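Local coordinates for protein UDP-N-acetylglucosamine 4,6-dehydratase (Vibrio fischeri, PDB 3PVZ) that binds NAD in a Rossmann-type domain and probably acts as a lyase that dehydrates UDP-N-acetylglucosamine, at residues A[34-39]-A[112-117]; A[62-67]-A[88-93]. All coordinates share one frame; numbering follows the deposited sequence.

Contact 1 of 2, residues A[34-39]-A[112-117]. With NA (sodium ion), chain H; NA (sodium ion), chain I.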
ATOM      1  N   SER A  34      -9.474  28.314  -0.958  1.00 27.95           N
ATOM      2  CA  SER A  34     -10.562  28.643  -0.044  1.00 28.99           C
ATOM      3  C   SER A  34     -11.983  28.571  -0.700  1.00 27.72           C
ATOM      4  O   SER A  34     -12.990  28.478   0.003  1.00 26.42           O
ATOM      5  CB  SER A  34     -10.332  30.037   0.557  1.00 30.50           C
ATOM      6  OG  SER A  34     -10.793  31.041  -0.377  1.00 34.03           O
ATOM      7  N   GLN A  35     -12.070  28.676  -2.018  1.00 27.09           N
ATOM      8  CA  GLN A  35     -13.364  28.531  -2.701  1.00 27.07           C
ATOM      9  C   GLN A  35     -13.472  27.294  -3.575  1.00 26.44           C
ATOM     10  O   GLN A  35     -14.348  27.236  -4.513  1.00 27.10           O
ATOM     11  CB  GLN A  35     -13.722  29.775  -3.583  1.00 27.51           C
ATOM     12  CG  GLN A  35     -12.634  30.587  -4.088  1.00 31.63           C
ATOM     13  CD  GLN A  35     -13.112  31.799  -4.933  1.00 36.83           C
ATOM     14  OE1 GLN A  35     -14.162  31.744  -5.595  1.00 35.56           O
ATOM     15  NE2 GLN A  35     -12.354  32.873  -4.889  1.00 32.29           N
ATOM     16  N   SER A  36     -12.613  26.318  -3.360  1.00 25.25           N
ATOM     17  CA  SER A  36     -12.658  25.146  -4.232  1.00 25.67           C
ATOM     18  C   SER A  36     -12.691  23.859  -3.454  1.00 24.57           C
ATOM     19  O   SER A  36     -12.360  23.778  -2.218  1.00 24.24           O
ATOM     20  CB  SER A  36     -11.493  25.153  -5.241  1.00 25.93           C
ATOM     21  OG  SER A  36     -11.397  26.421  -5.838  1.00 27.27           O
ATOM     22  N   ARG A  37     -13.220  22.869  -4.153  1.00 22.76           N
ATOM     23  CA  ARG A  37     -13.349  21.511  -3.704  1.00 22.43           C
ATOM     24  C   ARG A  37     -12.304  20.604  -4.330  1.00 23.33           C
ATOM     25  O   ARG A  37     -12.138  20.593  -5.554  1.00 22.96           O
ATOM     26  CB  ARG A  37     -14.720  21.045  -4.128  1.00 22.48           C
ATOM     27  CG  ARG A  37     -15.881  21.904  -3.530  1.00 22.69           C
ATOM     28  CD  ARG A  37     -17.189  21.611  -4.190  1.00 22.63           C
ATOM     29  NE  ARG A  37     -17.164  22.024  -5.593  1.00 25.06           N
ATOM     30  CZ  ARG A  37     -18.149  21.835  -6.456  1.00 26.42           C
ATOM     31  NH1 ARG A  37     -18.030  22.312  -7.683  1.00 26.93           N
ATOM     32  NH2 ARG A  37     -19.251  21.200  -6.106  1.00 29.98           N
ATOM     33  N   PHE A  38     -11.660  19.778  -3.517  1.00 22.98           N
ATOM     34  CA  PHE A  38     -10.574  18.928  -3.960  1.00 23.31           C
ATOM     35  C   PHE A  38     -10.793  17.474  -3.611  1.00 24.03           C
ATOM     36  O   PHE A  38     -11.146  17.124  -2.467  1.00 25.62           O
ATOM     37  CB  PHE A  38      -9.208  19.343  -3.383  1.00 25.19           C
ATOM     38  CG  PHE A  38      -8.812  20.755  -3.654  1.00 23.50           C
ATOM     39  CD1 PHE A  38      -7.876  21.039  -4.626  1.00 27.89           C
ATOM     40  CD2 PHE A  38      -9.388  21.792  -2.970  1.00 23.79           C
ATOM     41  CE1 PHE A  38      -7.500  22.333  -4.888  1.00 29.91           C
ATOM     42  CE2 PHE A  38      -9.052  23.098  -3.255  1.00 26.03           C
ATOM     43  CZ  PHE A  38      -8.100  23.373  -4.199  1.00 27.06           C
ATOM     44  N   LEU A  39     -10.429  16.618  -4.568  1.00 23.12           N
ATOM     45  CA  LEU A  39     -10.348  15.196  -4.394  1.00 22.34           C
ATOM     46  C   LEU A  39      -8.882  14.774  -4.653  1.00 23.33           C
ATOM     47  O   LEU A  39      -8.379  15.048  -5.695  1.00 24.04           O
ATOM     48  CB  LEU A  39     -11.281  14.526  -5.415  1.00 22.88           C
ATOM     49  CG  LEU A  39     -11.249  12.994  -5.468  1.00 22.73           C
ATOM     50  CD1 LEU A  39     -11.449  12.329  -4.001  1.00 24.05           C
ATOM     51  CD2 LEU A  39     -12.201  12.449  -6.500  1.00 26.01           C
ATOM     52  N   GLN A 112     -18.670  15.582  -6.544  1.00 26.23           N
ATOM     53  CA  GLN A 112     -18.697  17.012  -6.832  1.00 25.94           C
ATOM     54  C   GLN A 112     -17.427  17.667  -6.345  1.00 26.69           C
ATOM     55  O   GLN A 112     -17.308  17.937  -5.120  1.00 25.79           O
ATOM     56  CB  GLN A 112     -19.898  17.584  -6.057  1.00 27.25           C
ATOM     57  CG  GLN A 112     -21.216  17.242  -6.685  1.00 26.58           C
ATOM     58  CD  GLN A 112     -21.429  18.036  -7.953  1.00 28.36           C
ATOM     59  OE1 GLN A 112     -21.512  19.275  -7.936  1.00 30.51           O
ATOM     60  NE2 GLN A 112     -21.482  17.356  -9.037  1.00 22.09           N
ATOM     61  N   TYR A 113     -16.485  17.877  -7.277  1.00 25.56           N
ATOM     62  CA  TYR A 113     -15.154  18.433  -6.989  1.00 26.21           C
ATOM     63  C   TYR A 113     -14.794  19.427  -8.076  1.00 25.86           C
ATOM     64  O   TYR A 113     -15.299  19.336  -9.161  1.00 25.55           O
ATOM     65  CB  TYR A 113     -14.070  17.370  -6.920  1.00 24.62           C
ATOM     66  CG  TYR A 113     -14.366  16.333  -5.889  1.00 23.97           C
ATOM     67  CD1 TYR A 113     -14.088  16.544  -4.556  1.00 21.14           C
ATOM     68  CD2 TYR A 113     -14.882  15.116  -6.238  1.00 23.81           C
ATOM     69  CE1 TYR A 113     -14.384  15.579  -3.612  1.00 23.93           C
ATOM     70  CE2 TYR A 113     -15.165  14.145  -5.288  1.00 22.48           C
ATOM     71  CZ  TYR A 113     -14.911  14.377  -3.986  1.00 23.66           C
ATOM     72  OH  TYR A 113     -15.217  13.376  -3.053  1.00 24.08           O
ATOM     73  N   ASP A 114     -13.948  20.405  -7.763  1.00 25.73           N
ATOM     74  CA  ASP A 114     -13.471  21.344  -8.778  1.00 26.36           C
ATOM     75  C   ASP A 114     -12.150  20.818  -9.343  1.00 26.37           C
ATOM     76  O   ASP A 114     -11.932  20.861 -10.571  1.00 24.98           O
ATOM     77  CB  ASP A 114     -13.314  22.729  -8.190  1.00 26.34           C
ATOM     78  CG  ASP A 114     -14.618  23.271  -7.662  1.00 29.85           C
ATOM     79  OD1 ASP A 114     -15.519  23.449  -8.517  1.00 22.06           O
ATOM     80  OD2 ASP A 114     -14.748  23.502  -6.405  1.00 19.57           O
ATOM     81  N   TYR A 115     -11.337  20.230  -8.456  1.00 24.04           N
ATOM     82  CA  TYR A 115     -10.011  19.794  -8.804  1.00 24.82           C
ATOM     83  C   TYR A 115      -9.829  18.370  -8.305  1.00 25.72           C
ATOM     84  O   TYR A 115     -10.073  18.058  -7.122  1.00 24.50           O
ATOM     85  CB  TYR A 115      -8.946  20.678  -8.172  1.00 25.16           C
ATOM     86  CG  TYR A 115      -8.905  22.148  -8.605  1.00 25.37           C
ATOM     87  CD1 TYR A 115      -8.231  22.522  -9.740  1.00 24.90           C
ATOM     88  CD2 TYR A 115      -9.472  23.157  -7.805  1.00 22.11           C
ATOM     89  CE1 TYR A 115      -8.180  23.850 -10.145  1.00 29.17           C
ATOM     90  CE2 TYR A 115      -9.428  24.438  -8.175  1.00 24.73           C
ATOM     91  CZ  TYR A 115      -8.781  24.797  -9.359  1.00 30.82           C
ATOM     92  OH  TYR A 115      -8.743  26.092  -9.772  1.00 32.84           O
ATOM     93  N   VAL A 116      -9.423  17.499  -9.223  1.00 27.30           N
ATOM     94  CA  VAL A 116      -9.197  16.090  -8.909  1.00 27.87           C
ATOM     95  C   VAL A 116      -7.716  15.800  -9.174  1.00 28.83           C
ATOM     96  O   VAL A 116      -7.241  16.072 -10.249  1.00 28.69           O
ATOM     97  CB  VAL A 116     -10.122  15.178  -9.725  1.00 28.82           C
ATOM     98  CG1 VAL A 116      -9.813  13.697  -9.395  1.00 28.02           C
ATOM     99  CG2 VAL A 116     -11.612  15.548  -9.435  1.00 24.88           C
ATOM    100  N   LEU A 117      -6.995  15.322  -8.150  1.00 28.32           N
ATOM    101  CA  LEU A 117      -5.560  15.068  -8.229  1.00 28.72           C
ATOM    102  C   LEU A 117      -5.325  13.564  -8.038  1.00 28.56           C
ATOM    103  O   LEU A 117      -5.833  12.971  -7.093  1.00 27.96           O
ATOM    104  CB  LEU A 117      -4.808  15.855  -7.141  1.00 28.81           C
ATOM    105  CG  LEU A 117      -4.808  17.385  -7.232  1.00 28.89           C
ATOM    106  CD1 LEU A 117      -6.112  17.959  -6.635  1.00 24.46           C
ATOM    107  CD2 LEU A 117      -3.602  18.011  -6.522  1.00 28.30           C
TER
HETATM  108 NA    NA H 606     -21.999  20.956  -9.353  1.00 42.32          NA
HETATM  109 NA    NA I 607     -16.314  27.665  -5.994  1.00 40.96          NA
HETATM  110  O   HOH W   1     -15.601  29.634  -6.739  1.00 39.02           O
HETATM  111  O   HOH W   2     -19.738  21.170 -10.006  1.00 24.40           O
HETATM  112  O   HOH W   3     -21.876  19.405 -10.973  1.00 25.52           O
HETATM  113  O   HOH W   4     -16.628  25.404  -5.980  1.00 24.86           O
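Arg37, at the start of one strand, and Asp114, just before the start of its parallel neighbour, are joined by a side-on salt bridge: NE of Arg37 donates to OD2 of Asp114 at 2.9 Å, and NH1 of Arg37 to OD1 of Asp114 at 2.9 Å. Both carboxylate oxygens lie near the guanidinium plane, yet each is met from above the carboxylate plane, because the two flat groups are turned 51° apart. Asp114 CG stands anti to the carbonyl carbon (chi1 -61°). OD2 of Asp114 also takes the backbone N of Arg37 on its anti lone pair (2.8 Å), so one oxygen holds both backbone and side chain of Arg37. NH2 of Arg37 makes a weak bond to OE1 of Gln112, an oxygen that also ligates a sodium ion; a second sodium ion is bound by Gln35 O and two waters, one of which donates to Asp114 OD2.

In the ladder, Arg37 O accepts from both Asp114 N and Tyr115 N, Tyr115 O from Leu39 N, and Leu39 O from Leu117 N at 2.8 Å.

On one face of the sheet the Phe38 and Tyr115 rings run side by side, their planes 16° apart but slid so that they barely overlap; CE1 of Phe38 comes within 3.6 Å of CD2 of Tyr115. Leu117 CD1 meets the edge of the Phe38 ring. On the other, Leu39 CB sits over the centre of the Tyr113 ring in a CH-pi contact, 3.5 Å from the centroid, while CD2 of Leu39 reaches Val116 CG1.

Strands 37-41 and 115-118 are neighbours in the parallel part of the large mixed sheet. With 62-66 and 90-94 beyond 37-41, and 159-163 and 194-198 following on the side of 115-118, they give the 3-2-1-4-5-6 order of a Rossmann fold.

Contact 2 of 2, residues A[62-67]-A[88-93]. With NAD (nicotinamide-adenine-dinucleotide), chain E.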
ATOM      1  N   LYS A  62     -13.450  22.091   0.575  1.00 26.91           N
ATOM      2  CA  LYS A  62     -13.721  20.657   0.512  1.00 25.20           C
ATOM      3  C   LYS A  62     -12.412  19.977   0.107  1.00 24.25           C
ATOM      4  O   LYS A  62     -11.764  20.403  -0.855  1.00 20.73           O
ATOM      5  CB  LYS A  62     -14.837  20.340  -0.492  1.00 26.12           C
ATOM      6  CG  LYS A  62     -15.276  18.881  -0.446  1.00 25.62           C
ATOM      7  CD  LYS A  62     -16.382  18.588  -1.398  1.00 28.42           C
ATOM      8  CE  LYS A  62     -16.874  17.126  -1.293  1.00 26.49           C
ATOM      9  NZ  LYS A  62     -17.825  16.880  -2.430  1.00 25.37           N
ATOM     10  N   LEU A  63     -12.026  18.962   0.900  1.00 23.38           N
ATOM     11  CA  LEU A  63     -10.898  18.135   0.643  1.00 24.15           C
ATOM     12  C   LEU A  63     -11.127  16.692   1.056  1.00 23.46           C
ATOM     13  O   LEU A  63     -11.210  16.349   2.241  1.00 23.26           O
ATOM     14  CB  LEU A  63      -9.656  18.753   1.276  1.00 25.56           C
ATOM     15  CG  LEU A  63      -8.383  17.886   1.345  1.00 29.28           C
ATOM     16  CD1 LEU A  63      -7.994  17.577  -0.082  1.00 22.92           C
ATOM     17  CD2 LEU A  63      -7.212  18.509   2.140  1.00 23.76           C
ATOM     18  N   HIS A  64     -11.234  15.838   0.053  1.00 23.41           N
ATOM     19  CA  HIS A  64     -11.473  14.422   0.243  1.00 23.70           C
ATOM     20  C   HIS A  64     -10.263  13.652  -0.220  1.00 24.06           C
ATOM     21  O   HIS A  64      -9.771  13.888  -1.313  1.00 22.91           O
ATOM     22  CB  HIS A  64     -12.688  13.950  -0.518  1.00 24.56           C
ATOM     23  CG  HIS A  64     -13.988  14.345   0.097  1.00 24.34           C
ATOM     24  ND1 HIS A  64     -15.198  13.861  -0.361  1.00 21.65           N
ATOM     25  CD2 HIS A  64     -14.276  15.170   1.133  1.00 24.96           C
ATOM     26  CE1 HIS A  64     -16.183  14.365   0.377  1.00 22.89           C
ATOM     27  NE2 HIS A  64     -15.641  15.182   1.282  1.00 26.87           N
ATOM     28  N   VAL A  65      -9.739  12.785   0.677  1.00 24.46           N
ATOM     29  CA  VAL A  65      -8.554  11.984   0.407  1.00 25.65           C
ATOM     30  C   VAL A  65      -8.939  10.508   0.258  1.00 25.50           C
ATOM     31  O   VAL A  65      -9.655   9.972   1.081  1.00 27.20           O
ATOM     32  CB  VAL A  65      -7.525  12.133   1.565  1.00 26.94           C
ATOM     33  CG1 VAL A  65      -6.191  11.569   1.165  1.00 27.74           C
ATOM     34  CG2 VAL A  65      -7.405  13.633   1.979  1.00 28.60           C
ATOM     35  N   VAL A  66      -8.473   9.842  -0.773  1.00 25.81           N
ATOM     36  CA  VAL A  66      -8.786   8.422  -1.018  1.00 25.47           C
ATOM     37  C   VAL A  66      -7.542   7.579  -1.270  1.00 26.54           C
ATOM     38  O   VAL A  66      -6.720   7.921  -2.085  1.00 27.96           O
ATOM     39  CB  VAL A  66      -9.676   8.315  -2.222  1.00 26.28           C
ATOM     40  CG1 VAL A  66     -10.047   6.789  -2.548  1.00 27.27           C
ATOM     41  CG2 VAL A  66     -10.971   9.119  -1.992  1.00 25.58           C
ATOM     42  N   ASP A  67      -7.382   6.454  -0.574  1.00 27.71           N
ATOM     43  CA  ASP A  67      -6.191   5.629  -0.744  1.00 28.36           C
ATOM     44  C   ASP A  67      -6.480   4.287  -0.136  1.00 29.70           C
ATOM     45  O   ASP A  67      -7.259   4.184   0.802  1.00 28.36           O
ATOM     46  CB  ASP A  67      -4.998   6.263  -0.003  1.00 28.23           C
ATOM     47  CG  ASP A  67      -3.680   5.718  -0.447  1.00 30.12           C
ATOM     48  OD1 ASP A  67      -3.344   4.531  -0.133  1.00 30.60           O
ATOM     49  OD2 ASP A  67      -2.940   6.525  -1.051  1.00 29.15           O
ATOM     50  N   ASN A  88     -12.827  24.507   8.849  1.00 33.63           N
ATOM     51  CA  ASN A  88     -14.304  24.510   8.931  1.00 34.03           C
ATOM     52  C   ASN A  88     -14.902  23.670   7.821  1.00 33.07           C
ATOM     53  O   ASN A  88     -16.017  23.203   7.952  1.00 32.54           O
ATOM     54  CB  ASN A  88     -14.851  25.899   8.714  1.00 34.10           C
ATOM     55  CG  ASN A  88     -14.446  26.856   9.799  1.00 39.41           C
ATOM     56  OD1 ASN A  88     -14.216  26.457  10.977  1.00 35.33           O
ATOM     57  ND2 ASN A  88     -14.384  28.159   9.417  1.00 39.46           N
ATOM     58  N   GLY A  89     -14.123  23.517   6.754  1.00 32.11           N
ATOM     59  CA  GLY A  89     -14.559  22.893   5.494  1.00 31.84           C
ATOM     60  C   GLY A  89     -14.612  21.390   5.594  1.00 31.29           C
ATOM     61  O   GLY A  89     -14.437  20.814   6.666  1.00 30.11           O
ATOM     62  N   ASP A  90     -14.937  20.766   4.464  1.00 30.69           N
ATOM     63  CA  ASP A  90     -15.359  19.398   4.456  1.00 29.23           C
ATOM     64  C   ASP A  90     -14.116  18.568   4.174  1.00 29.47           C
ATOM     65  O   ASP A  90     -13.810  18.277   2.995  1.00 28.18           O
ATOM     66  CB  ASP A  90     -16.441  19.269   3.369  1.00 29.61           C
ATOM     67  CG  ASP A  90     -16.929  17.869   3.141  1.00 29.12           C
ATOM     68  OD1 ASP A  90     -16.573  16.943   3.897  1.00 30.07           O
ATOM     69  OD2 ASP A  90     -17.695  17.693   2.158  1.00 28.08           O
ATOM     70  N   PHE A  91     -13.425  18.179   5.257  1.00 28.59           N
ATOM     71  CA  PHE A  91     -12.243  17.325   5.186  1.00 28.91           C
ATOM     72  C   PHE A  91     -12.591  15.888   5.611  1.00 28.69           C
ATOM     73  O   PHE A  91     -13.075  15.645   6.713  1.00 28.45           O
ATOM     74  CB  PHE A  91     -11.101  17.847   6.089  1.00 29.51           C
ATOM     75  CG  PHE A  91      -9.901  16.957   6.067  1.00 29.43           C
ATOM     76  CD1 PHE A  91      -9.148  16.853   4.953  1.00 27.81           C
ATOM     77  CD2 PHE A  91      -9.591  16.145   7.150  1.00 31.70           C
ATOM     78  CE1 PHE A  91      -8.053  16.012   4.885  1.00 31.02           C
ATOM     79  CE2 PHE A  91      -8.519  15.300   7.083  1.00 32.79           C
ATOM     80  CZ  PHE A  91      -7.737  15.246   5.934  1.00 33.77           C
ATOM     81  N   GLN A  92     -12.397  14.942   4.704  1.00 28.73           N
ATOM     82  CA  GLN A  92     -12.692  13.529   4.979  1.00 27.54           C
ATOM     83  C   GLN A  92     -11.755  12.615   4.205  1.00 26.64           C
ATOM     84  O   GLN A  92     -11.363  12.904   3.075  1.00 25.93           O
ATOM     85  CB  GLN A  92     -14.127  13.178   4.629  1.00 27.54           C
ATOM     86  CG  GLN A  92     -15.238  13.989   5.308  1.00 28.06           C
ATOM     87  CD  GLN A  92     -16.617  13.405   4.990  1.00 26.82           C
ATOM     88  OE1 GLN A  92     -16.911  12.284   5.426  1.00 25.93           O
ATOM     89  NE2 GLN A  92     -17.431  14.120   4.135  1.00 23.41           N
ATOM     90  N   THR A  93     -11.501  11.454   4.798  1.00 26.24           N
ATOM     91  CA  THR A  93     -10.646  10.463   4.232  1.00 25.75           C
ATOM     92  C   THR A  93     -11.432   9.148   4.064  1.00 26.04           C
ATOM     93  O   THR A  93     -12.301   8.831   4.832  1.00 25.35           O
ATOM     94  CB  THR A  93      -9.420  10.259   5.147  1.00 26.60           C
ATOM     95  OG1 THR A  93      -9.876   9.651   6.351  1.00 28.06           O
ATOM     96  CG2 THR A  93      -8.770  11.611   5.481  1.00 24.81           C
TER
HETATM   97  PA  NAD E 501       3.592   6.004  -3.430  1.00 31.58           P
HETATM   98  O1A NAD E 501       3.807   4.528  -3.505  1.00 31.45           O
HETATM   99  O2A NAD E 501       4.101   6.534  -2.124  1.00 31.09           O
HETATM  100  O5B NAD E 501       2.052   6.362  -3.263  1.00 31.45           O
HETATM  101  C5B NAD E 501       1.164   5.806  -4.258  1.00 29.34           C
HETATM  102  C4B NAD E 501      -0.186   5.786  -3.534  1.00 29.28           C
HETATM  103  O4B NAD E 501      -1.229   5.297  -4.352  1.00 26.84           O
HETATM  104  C3B NAD E 501      -0.107   4.863  -2.276  1.00 27.95           C
HETATM  105  O3B NAD E 501      -0.532   5.541  -1.112  1.00 31.61           O
HETATM  106  C2B NAD E 501      -1.048   3.696  -2.658  1.00 27.90           C
HETATM  107  O2B NAD E 501      -1.616   3.010  -1.549  1.00 27.07           O
HETATM  108  C1B NAD E 501      -2.039   4.491  -3.539  1.00 25.44           C
HETATM  109  N9A NAD E 501      -2.791   3.599  -4.408  1.00 27.82           N
HETATM  110  C8A NAD E 501      -2.297   2.700  -5.271  1.00 25.60           C
HETATM  111  N7A NAD E 501      -3.245   2.033  -5.844  1.00 27.29           N
HETATM  112  C5A NAD E 501      -4.426   2.570  -5.410  1.00 28.62           C
HETATM  113  C6A NAD E 501      -5.769   2.292  -5.646  1.00 27.31           C
HETATM  114  N6A NAD E 501      -6.057   1.324  -6.577  1.00 28.79           N
HETATM  115  N1A NAD E 501      -6.715   2.983  -5.020  1.00 25.09           N
HETATM  116  C2A NAD E 501      -6.398   3.923  -4.136  1.00 25.50           C
HETATM  117  N3A NAD E 501      -5.146   4.197  -3.867  1.00 24.89           N
HETATM  118  C4A NAD E 501      -4.155   3.558  -4.474  1.00 25.64           C
HETATM  119  O3  NAD E 501       4.244   6.694  -4.730  1.00 29.94           O
HETATM  120  PN  NAD E 501       4.711   8.253  -4.652  1.00 30.80           P
HETATM  121  O1N NAD E 501       6.195   8.332  -4.336  1.00 31.11           O
HETATM  122  O2N NAD E 501       3.927   9.202  -3.843  1.00 29.17           O
HETATM  123  O5D NAD E 501       4.697   8.594  -6.268  1.00 27.75           O
HETATM  124  C5D NAD E 501       3.383   8.868  -6.731  1.00 26.13           C
HETATM  125  C4D NAD E 501       3.429   9.128  -8.241  1.00 26.63           C
HETATM  126  O4D NAD E 501       4.567   9.987  -8.569  1.00 28.13           O
HETATM  127  C3D NAD E 501       3.677   7.804  -8.997  1.00 28.91           C
HETATM  128  O3D NAD E 501       3.123   7.806 -10.332  1.00 35.22           O
HETATM  129  C2D NAD E 501       5.211   7.796  -9.177  1.00 29.77           C
HETATM  130  O2D NAD E 501       5.632   6.989 -10.287  1.00 34.13           O
HETATM  131  C1D NAD E 501       5.484   9.276  -9.446  1.00 28.47           C
HETATM  132  N1N NAD E 501       6.887   9.643  -9.200  1.00 34.87           N
HETATM  133  C2N NAD E 501       7.380   9.485  -7.966  1.00 36.15           C
HETATM  134  C3N NAD E 501       8.684   9.829  -7.674  1.00 37.63           C
HETATM  135  C7N NAD E 501       9.252   9.635  -6.330  1.00 38.80           C
HETATM  136  O7N NAD E 501      10.445   9.898  -6.198  1.00 39.45           O
HETATM  137  N7N NAD E 501       8.539   9.164  -5.295  1.00 36.28           N
HETATM  138  C4N NAD E 501       9.506  10.356  -8.700  1.00 36.74           C
HETATM  139  C5N NAD E 501       8.954  10.520  -9.960  1.00 36.03           C
HETATM  140  C6N NAD E 501       7.630  10.142 -10.191  1.00 36.84           C
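Lys62, Leu63, His64 and Val65 pair in parallel register with Asp90, Phe91, Gln92 and Thr93, the strand axes 4.6 Å apart and nearly aligned (2°), through bonds from Leu63 N to Asp90 O (2.8 Å), Gln92 N to Leu63 O (3.1 Å) and Val65 N to Gln92 O (2.9 Å).

On the face of Lys62 and His64 the side chains are polar. NE2 of His64 points at the Asp90 carboxylate and makes two weak bonds, to OD1 at 3.3 Å and to OD2 at 3.4 Å; OD1 lies in the plane of the ring, and the carboxylate stands 80° to it. NE2 of Gln92 donates to OD1 of Asp90 at 3.0 Å, on the syn lone pair, which helps to fix the rotation of the carboxylate. The extended Lys62 chain runs alongside Asp90, its CE lying over one face of the His64 ring near the rim. Its NZ forms a salt bridge with Asp110, and the outside partner of His64 is Tyr113.

The opposite face is largely apolar. With CG anti to the backbone N (chi1 178°), the Phe91 ring lies beside Leu63, whose CG meets its edge in plane; CD2 of Leu63 is 3.8 Å from CD1 of Phe91, and Val65 CG2 approaches CE1 obliquely.

Just past strand 62-66, Asp67 accepts from both adenosine ribose hydroxyls of NAD, O2B on OD1 and O3B on OD2, as an acidic residue here does in many NAD-binding Rossmann domains. Thr93 OG1 bonds to Arg126 of the second subunit. Helix 70-83 makes the beta-alpha-beta crossover to 90-94, an outermost strand of the sheet, and packs on Val65 and Thr93. Helix 46-56 packs on Leu63 and Val65, helix 101-109 on His64 and Val66, and strand 37-41 flanks the other edge of 62-66.

How the contacts relate
Contacts 1 and 2 are adjacent ladders of one sheet, joined by the pairing of strands 37-41 and 62-66; along the chain, contact 2 is nested inside the loop that contact 1 closes. Both are mostly buried. Contact 1 lies further inside the sheet, yet its strand starts carry a two-point ion pair close to sodium ions and water, whereas contact 2 includes an outermost strand, where the bonds from His64 to Asp90 across the strands are weak. The Tyr113 hydroxyl meets His64 ND1 at 2.7 Å, linking the two contacts, and Arg37 CG packs on Lys62 CB. Of the two, contact 2 alone touches NAD, through Asp67.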